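Local structure of putative metal resistance protein (Proteus mirabilis, 6C29) at residues A[45-49]-A[184-188]; A[161-165]-A[218-223]. The protein is probably a protein-disulfide reductase, its N-terminal periplasmic part here being the tandem immunoglobulin-fold domain that primes the disulfide isomerase ScsC. The contacts are given in a common frame with arbitrary orientation. Numbering follows the deposited sequence.

Contact 1: residues A[45-49]-A[184-188]; sequences YWRSP and YLDPP
This is a junction between the two immunoglobulin-fold units: 45-49, running from strand 43-45 of the DsbD-like first unit into the following loop, meets 184-188, on edge strand 182-186 of the second. The approach is brief, with S48 and D186 closest at 5.5 Å between CA atoms. W46 is extended (-81/179), R47 turns into the helical region (-63/-29) and S48 is extended again. Y184, extended, turns its CB toward the indole of W46 (chi1 t), with Y184 CB 3.9 Å from W46 CZ3 and Y184 O 3.6 Å from W46 CH2. L185 has its CA-to-CB bond directed away and offers its backbone O near the plane of the indole, 3.8 Å from W46 CZ3. D186 (chi1 m) is the hub. Its OD1 accepts from R47 NE at 2.9 Å and from S48 OG at 2.6 Å (S48 chi1 m), while its OD2 takes R47 NH2 at 2.8 Å, a two-pronged salt bridge reached by R47 as p, then t, t. D186 OD1 also sits over one indole face, 3.6 Å from W46 CH2. P187 closes the patch, its CD 3.7 Å from S48 OG. Outside the pair, D186 OD2 also bonds S228. The contact thus combines an indole packed against the strand with a directional cluster in which one carboxylate is bonded by an arginine and a serine.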
ATOM      1  N   TYR A  45       3.041   2.719  -6.754  1.00 11.28           N
ATOM      2  CA  TYR A  45       1.636   2.593  -6.406  1.00 11.16           C
ATOM      3  C   TYR A  45       1.379   1.824  -5.135  1.00  9.97           C
ATOM      4  O   TYR A  45       2.156   0.998  -4.698  1.00 11.14           O
ATOM      5  CB  TYR A  45       0.914   1.889  -7.520  1.00 11.97           C
ATOM      6  CG  TYR A  45       0.865   2.577  -8.855  1.00 13.53           C
ATOM      7  CD1 TYR A  45      -0.175   3.432  -9.177  1.00 13.93           C
ATOM      8  CD2 TYR A  45       1.827   2.320  -9.808  1.00 16.63           C
ATOM      9  CE1 TYR A  45      -0.259   4.031 -10.436  1.00 16.90           C
ATOM     10  CE2 TYR A  45       1.756   2.896 -11.056  1.00 18.03           C
ATOM     11  CZ  TYR A  45       0.700   3.749 -11.363  1.00 18.44           C
ATOM     12  OH  TYR A  45       0.625   4.316 -12.608  1.00 19.46           O
ATOM     13  N   TRP A  46       0.222   2.115  -4.570  1.00 10.69           N
ATOM     14  CA  TRP A  46      -0.314   1.391  -3.435  1.00  9.81           C
ATOM     15  C   TRP A  46      -0.990   0.114  -3.900  1.00 11.96           C
ATOM     16  O   TRP A  46      -1.100  -0.134  -5.102  1.00 13.64           O
ATOM     17  CB  TRP A  46      -1.293   2.310  -2.713  1.00 10.98           C
ATOM     18  CG  TRP A  46      -1.816   1.899  -1.365  1.00 10.81           C
ATOM     19  CD1 TRP A  46      -1.106   1.425  -0.318  1.00 10.90           C
ATOM     20  CD2 TRP A  46      -3.174   1.997  -0.916  1.00 10.29           C
ATOM     21  NE1 TRP A  46      -1.931   1.199   0.761  1.00 10.19           N
ATOM     22  CE2 TRP A  46      -3.203   1.553   0.417  1.00 10.27           C
ATOM     23  CE3 TRP A  46      -4.372   2.415  -1.512  1.00 11.07           C
ATOM     24  CZ2 TRP A  46      -4.356   1.501   1.168  1.00 10.69           C
ATOM     25  CZ3 TRP A  46      -5.538   2.368  -0.736  1.00 12.55           C
ATOM     26  CH2 TRP A  46      -5.504   1.927   0.589  1.00 12.78           C
ATOM     27  N   ARG A  47      -1.499  -0.660  -2.954  1.00 13.21           N
ATOM     28  CA  ARG A  47      -2.163  -1.917  -3.319  1.00 15.72           C
ATOM     29  C   ARG A  47      -3.408  -1.704  -4.177  1.00 17.04           C
ATOM     30  O   ARG A  47      -3.780  -2.587  -4.956  1.00 20.57           O
ATOM     31  CB  ARG A  47      -2.529  -2.702  -2.064  1.00 18.19           C
ATOM     32  CG  ARG A  47      -3.535  -2.030  -1.189  1.00 20.13           C
ATOM     33  CD  ARG A  47      -3.798  -2.840   0.072  1.00 19.74           C
ATOM     34  NE  ARG A  47      -4.808  -2.137   0.832  1.00 16.01           N
ATOM     35  CZ  ARG A  47      -4.736  -1.839   2.120  1.00 15.22           C
ATOM     36  NH1 ARG A  47      -3.687  -2.251   2.864  1.00 16.27           N
ATOM     37  NH2 ARG A  47      -5.708  -1.149   2.677  1.00 15.51           N
ATOM     38  N   SER A  48      -4.075  -0.564  -4.002  1.00 15.09           N
ATOM     39  CA  SER A  48      -5.177  -0.102  -4.849  1.00 16.75           C
ATOM     40  C   SER A  48      -4.703   1.148  -5.571  1.00 16.99           C
ATOM     41  O   SER A  48      -4.729   2.237  -5.037  1.00 16.61           O
ATOM     42  CB  SER A  48      -6.425   0.199  -4.025  1.00 18.55           C
ATOM     43  OG  SER A  48      -6.941  -1.020  -3.485  1.00 18.75           O
ATOM     44  N   PRO A  49      -4.213   0.986  -6.783  1.00 16.58           N
ATOM     45  CA  PRO A  49      -3.465   2.068  -7.414  1.00 18.00           C
ATOM     46  C   PRO A  49      -4.322   3.187  -7.949  1.00 21.99           C
ATOM     47  O   PRO A  49      -3.805   4.290  -8.164  1.00 23.01           O
ATOM     48  CB  PRO A  49      -2.755   1.354  -8.554  1.00 19.54           C
ATOM     49  CG  PRO A  49      -3.638   0.217  -8.888  1.00 25.86           C
ATOM     50  CD  PRO A  49      -4.228  -0.240  -7.597  1.00 20.61           C
ATOM     51  N   TYR A 184      -7.974   6.879   1.898  1.00  8.85           N
ATOM     52  CA  TYR A 184      -7.477   6.098   0.775  1.00 10.14           C
ATOM     53  C   TYR A 184      -8.257   4.807   0.745  1.00 11.06           C
ATOM     54  O   TYR A 184      -8.200   4.028   1.678  1.00  9.91           O
ATOM     55  CB  TYR A 184      -5.987   5.835   0.942  1.00  9.93           C
ATOM     56  CG  TYR A 184      -5.238   7.107   1.241  1.00  9.89           C
ATOM     57  CD1 TYR A 184      -4.907   7.976   0.228  1.00  9.39           C
ATOM     58  CD2 TYR A 184      -4.872   7.427   2.519  1.00  9.23           C
ATOM     59  CE1 TYR A 184      -4.252   9.171   0.485  1.00 10.65           C
ATOM     60  CE2 TYR A 184      -4.198   8.603   2.810  1.00 10.18           C
ATOM     61  CZ  TYR A 184      -3.882   9.480   1.786  1.00 10.79           C
ATOM     62  OH  TYR A 184      -3.202  10.654   2.043  1.00 12.85           O
ATOM     63  N   LEU A 185      -9.002   4.575  -0.329  1.00 12.89           N
ATOM     64  CA  LEU A 185      -9.935   3.441  -0.370  1.00 12.93           C
ATOM     65  C   LEU A 185      -9.516   2.338  -1.326  1.00 12.27           C
ATOM     66  O   LEU A 185      -8.943   2.602  -2.369  1.00 12.46           O
ATOM     67  CB  LEU A 185     -11.339   3.929  -0.753  1.00 16.01           C
ATOM     68  CG  LEU A 185     -12.003   4.855   0.256  1.00 20.58           C
ATOM     69  CD1 LEU A 185     -12.024   6.282  -0.220  1.00 28.04           C
ATOM     70  CD2 LEU A 185     -13.362   4.395   0.518  1.00 21.19           C
ATOM     71  N   ASP A 186      -9.842   1.095  -0.950  1.00 13.00           N
ATOM     72  CA  ASP A 186      -9.700  -0.088  -1.780  1.00 14.69           C
ATOM     73  C   ASP A 186     -11.043  -0.412  -2.440  1.00 15.70           C
ATOM     74  O   ASP A 186     -11.967  -0.863  -1.752  1.00 16.71           O
ATOM     75  CB  ASP A 186      -9.258  -1.288  -0.938  1.00 15.03           C
ATOM     76  CG  ASP A 186      -7.943  -1.039  -0.205  1.00 16.76           C
ATOM     77  OD1 ASP A 186      -6.896  -1.070  -0.868  1.00 17.74           O
ATOM     78  OD2 ASP A 186      -7.957  -0.846   1.015  1.00 16.73           O
ATOM     79  N   PRO A 187     -11.172  -0.225  -3.758  1.00 15.15           N
ATOM     80  CA  PRO A 187     -12.464  -0.549  -4.391  1.00 16.48           C
ATOM     81  C   PRO A 187     -12.678  -2.041  -4.531  1.00 17.67           C
ATOM     82  O   PRO A 187     -11.708  -2.817  -4.652  1.00 20.06           O
ATOM     83  CB  PRO A 187     -12.373   0.132  -5.763  1.00 19.87           C
ATOM     84  CG  PRO A 187     -10.907   0.265  -6.050  1.00 24.46           C
ATOM     85  CD  PRO A 187     -10.177   0.296  -4.716  1.00 17.80           C
ATOM     86  N   PRO A 188     -13.951  -2.469  -4.510  1.00 20.34           N
ATOM     87  CA  PRO A 188     -14.217  -3.872  -4.826  1.00 24.08           C
ATOM     88  C   PRO A 188     -13.806  -4.197  -6.241  1.00 25.63           C
ATOM     89  O   PRO A 188     -13.699  -3.301  -7.084  1.00 23.19           O
ATOM     90  CB  PRO A 188     -15.740  -4.002  -4.647  1.00 26.94           C
ATOM     91  CG  PRO A 188     -16.149  -2.861  -3.816  1.00 27.18           C
ATOM     92  CD  PRO A 188     -15.182  -1.740  -4.152  1.00 24.18           C
TER

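Contact 2: residues A[161-165]-A[218-223]; sequences DYRNS and AAGDIT
A beta-hairpin turn and a long loop meet here at one end of the second immunoglobulin-fold unit: 161-165 finishes strand 155-163 and turns into strand 166-173, while 218-223 belongs to the irregular connection between strands 204-213 and 226-233. D161 to R163 are extended; N164 and S165 make the turn with left-handed helical angles (54/40 and 57/31). The loop faces it in the opposite order, with S165 nearest A219 (CA atoms 5.3 Å apart) and Y162 nearest T223 (6.2 Å), and 292 Å² is buried. A218, A219 and D221 are extended, and the chain turns at I222 (-108/9), the middle residue of an Asx turn in which D221 OD1 accepts from T223 N and from T223 OG1, each at 2.9 Å. With chi1 t and chi2 78° the Y162 ring lies along the loop, and its OH donates to G220 O at 2.8 Å. I222 (chi1 p, chi2 t) covers one ring face in a CH-pi contact, I222 CG1 standing 3.4 Å from the ring centroid and almost on the normal; I222 CD1 is 3.5 Å from Y162 CE1. S165 OG (chi1 m) adds a weak hydrogen bond to A219 O at 3.3 Å and lies 3.4 Å from A218 CB. A water bound by Y162 N (2.9 Å) and D161 OD1 (3.2 Å) reaches T223 OG1 weakly at 3.4 Å. Beneath this surface contact, Y162, A219 and I222 all rest on V211 of strand 204-213, I222 and A219 also touch M191 of strand 191-201, and I244 meets both Y162 and I222.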
ATOM      1  N   ASP A 161     -23.236   3.923   3.594  1.00 18.61           N
ATOM      2  CA  ASP A 161     -24.431   3.734   2.808  1.00 20.24           C
ATOM      3  C   ASP A 161     -24.064   3.869   1.352  1.00 19.12           C
ATOM      4  O   ASP A 161     -23.152   4.621   0.979  1.00 19.77           O
ATOM      5  CB  ASP A 161     -25.499   4.753   3.197  1.00 29.29           C
ATOM      6  CG  ASP A 161     -26.759   4.605   2.385  1.00 44.06           C
ATOM      7  OD1 ASP A 161     -27.479   3.597   2.591  1.00 43.35           O
ATOM      8  OD2 ASP A 161     -27.013   5.487   1.526  1.00 50.77           O
ATOM      9  N   TYR A 162     -24.775   3.142   0.511  1.00 19.68           N
ATOM     10  CA  TYR A 162     -24.558   3.222  -0.921  1.00 19.81           C
ATOM     11  C   TYR A 162     -25.852   3.319  -1.670  1.00 22.35           C
ATOM     12  O   TYR A 162     -26.725   2.481  -1.469  1.00 22.89           O
ATOM     13  CB  TYR A 162     -23.804   1.999  -1.411  1.00 19.78           C
ATOM     14  CG  TYR A 162     -23.568   1.981  -2.897  1.00 24.39           C
ATOM     15  CD1 TYR A 162     -22.565   2.737  -3.475  1.00 24.58           C
ATOM     16  CD2 TYR A 162     -24.357   1.189  -3.721  1.00 30.05           C
ATOM     17  CE1 TYR A 162     -22.351   2.712  -4.830  1.00 27.14           C
ATOM     18  CE2 TYR A 162     -24.144   1.155  -5.079  1.00 35.57           C
ATOM     19  CZ  TYR A 162     -23.144   1.912  -5.626  1.00 33.81           C
ATOM     20  OH  TYR A 162     -22.916   1.866  -6.978  1.00 34.84           O
ATOM     21  N   ARG A 163     -25.972   4.341  -2.514  1.00 22.98           N
ATOM     22  CA  ARG A 163     -27.139   4.533  -3.374  1.00 28.21           C
ATOM     23  C   ARG A 163     -26.781   5.521  -4.477  1.00 28.52           C
ATOM     24  O   ARG A 163     -25.871   6.353  -4.316  1.00 26.80           O
ATOM     25  CB  ARG A 163     -28.344   5.018  -2.577  1.00 34.82           C
ATOM     26  CG  ARG A 163     -28.174   6.366  -1.911  1.00 40.73           C
ATOM     27  CD  ARG A 163     -29.461   6.748  -1.192  1.00 51.78           C
ATOM     28  NE  ARG A 163     -29.689   5.932   0.002  1.00 60.90           N
ATOM     29  CZ  ARG A 163     -30.889   5.650   0.508  1.00 69.42           C
ATOM     30  NH1 ARG A 163     -31.997   6.102  -0.076  1.00 71.87           N
ATOM     31  NH2 ARG A 163     -30.981   4.905   1.601  1.00 72.06           N
ATOM     32  N   ASN A 164     -27.460   5.401  -5.620  1.00 31.51           N
ATOM     33  CA  ASN A 164     -27.211   6.286  -6.754  1.00 32.62           C
ATOM     34  C   ASN A 164     -25.730   6.314  -7.171  1.00 28.80           C
ATOM     35  O   ASN A 164     -25.196   7.369  -7.497  1.00 27.56           O
ATOM     36  CB  ASN A 164     -27.680   7.715  -6.449  1.00 39.03           C
ATOM     37  CG  ASN A 164     -29.107   7.772  -5.920  1.00 49.03           C
ATOM     38  OD1 ASN A 164     -29.378   8.405  -4.900  1.00 55.12           O
ATOM     39  ND2 ASN A 164     -30.013   7.084  -6.591  1.00 52.13           N
ATOM     40  N   SER A 165     -25.083   5.150  -7.137  1.00 29.48           N
ATOM     41  CA  SER A 165     -23.668   4.999  -7.502  1.00 26.85           C
ATOM     42  C   SER A 165     -22.733   5.896  -6.688  1.00 22.47           C
ATOM     43  O   SER A 165     -21.691   6.320  -7.181  1.00 22.76           O
ATOM     44  CB  SER A 165     -23.464   5.286  -8.990  1.00 32.61           C
ATOM     45  OG  SER A 165     -24.281   4.438  -9.771  1.00 41.40           O
ATOM     46  N   ALA A 218     -22.289   4.106 -14.483  1.00 55.00           N
ATOM     47  CA  ALA A 218     -22.857   4.027 -13.136  1.00 56.63           C
ATOM     48  C   ALA A 218     -22.694   2.624 -12.592  1.00 52.58           C
ATOM     49  O   ALA A 218     -23.014   1.653 -13.259  1.00 52.81           O
ATOM     50  CB  ALA A 218     -24.326   4.425 -13.148  1.00 62.67           C
ATOM     51  N   ALA A 219     -22.164   2.514 -11.384  1.00 48.40           N
ATOM     52  CA  ALA A 219     -21.903   1.203 -10.819  1.00 41.50           C
ATOM     53  C   ALA A 219     -23.184   0.532 -10.382  1.00 41.44           C
ATOM     54  O   ALA A 219     -24.145   1.195  -9.990  1.00 46.37           O
ATOM     55  CB  ALA A 219     -20.960   1.323  -9.638  1.00 34.51           C
ATOM     56  N   GLY A 220     -23.171  -0.794 -10.407  1.00 39.99           N
ATOM     57  CA  GLY A 220     -24.255  -1.586  -9.861  1.00 43.72           C
ATOM     58  C   GLY A 220     -24.235  -1.530  -8.346  1.00 44.86           C
ATOM     59  O   GLY A 220     -23.515  -0.727  -7.758  1.00 44.90           O
ATOM     60  N   ASP A 221     -25.005  -2.398  -7.701  1.00 46.17           N
ATOM     61  CA  ASP A 221     -25.102  -2.384  -6.247  1.00 46.91           C
ATOM     62  C   ASP A 221     -23.880  -3.036  -5.622  1.00 42.12           C
ATOM     63  O   ASP A 221     -23.587  -4.201  -5.884  1.00 42.48           O
ATOM     64  CB  ASP A 221     -26.367  -3.108  -5.778  1.00 52.72           C
ATOM     65  CG  ASP A 221     -26.740  -2.767  -4.346  1.00 56.96           C
ATOM     66  OD1 ASP A 221     -25.926  -2.130  -3.646  1.00 54.57           O
ATOM     67  OD2 ASP A 221     -27.850  -3.143  -3.916  1.00 61.30           O
ATOM     68  N   ILE A 222     -23.151  -2.267  -4.820  1.00 37.18           N
ATOM     69  CA  ILE A 222     -22.006  -2.803  -4.090  1.00 30.78           C
ATOM     70  C   ILE A 222     -22.288  -2.945  -2.590  1.00 23.43           C
ATOM     71  O   ILE A 222     -21.373  -3.225  -1.820  1.00 20.15           O
ATOM     72  CB  ILE A 222     -20.757  -1.925  -4.275  1.00 32.02           C
ATOM     73  CG1 ILE A 222     -21.048  -0.481  -3.847  1.00 27.26           C
ATOM     74  CG2 ILE A 222     -20.276  -2.024  -5.713  1.00 39.34           C
ATOM     75  CD1 ILE A 222     -19.820   0.437  -3.828  1.00 30.10           C
ATOM     76  N   THR A 223     -23.538  -2.761  -2.177  1.00 23.34           N
ATOM     77  CA  THR A 223     -23.912  -2.986  -0.784  1.00 22.73           C
ATOM     78  C   THR A 223     -23.510  -4.397  -0.383  1.00 22.01           C
ATOM     79  O   THR A 223     -23.728  -5.328  -1.158  1.00 24.50           O
ATOM     80  CB  THR A 223     -25.425  -2.765  -0.568  1.00 26.04           C
ATOM     81  OG1 THR A 223     -25.739  -1.384  -0.827  1.00 27.47           O
ATOM     82  CG2 THR A 223     -25.815  -3.081   0.840  1.00 27.20           C
TER
HETATM   83  O   HOH W   1     -26.037   0.819   1.742  1.00 41.87           O

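Contact 1 fastens the two immunoglobulin-fold units to each other near the middle of the chain, about 7 Å from its centre; contact 2 lies wholly within the second unit, toward the far end, about 25 Å from that centre. Their own centres are about 18 Å apart and their nearest atoms about 5 Å, without touching. Both border on Y193 of strand 191-201, which meets L185, P187 and P188 of contact 1 and I222 of contact 2. Shortly after 218-223 the chain enters strand 226-233, whose S228 and V230 pair with D186 and Y184. The four segments alternate along the sequence; none contains a cysteine, so neither contact supplies a redox-active residue.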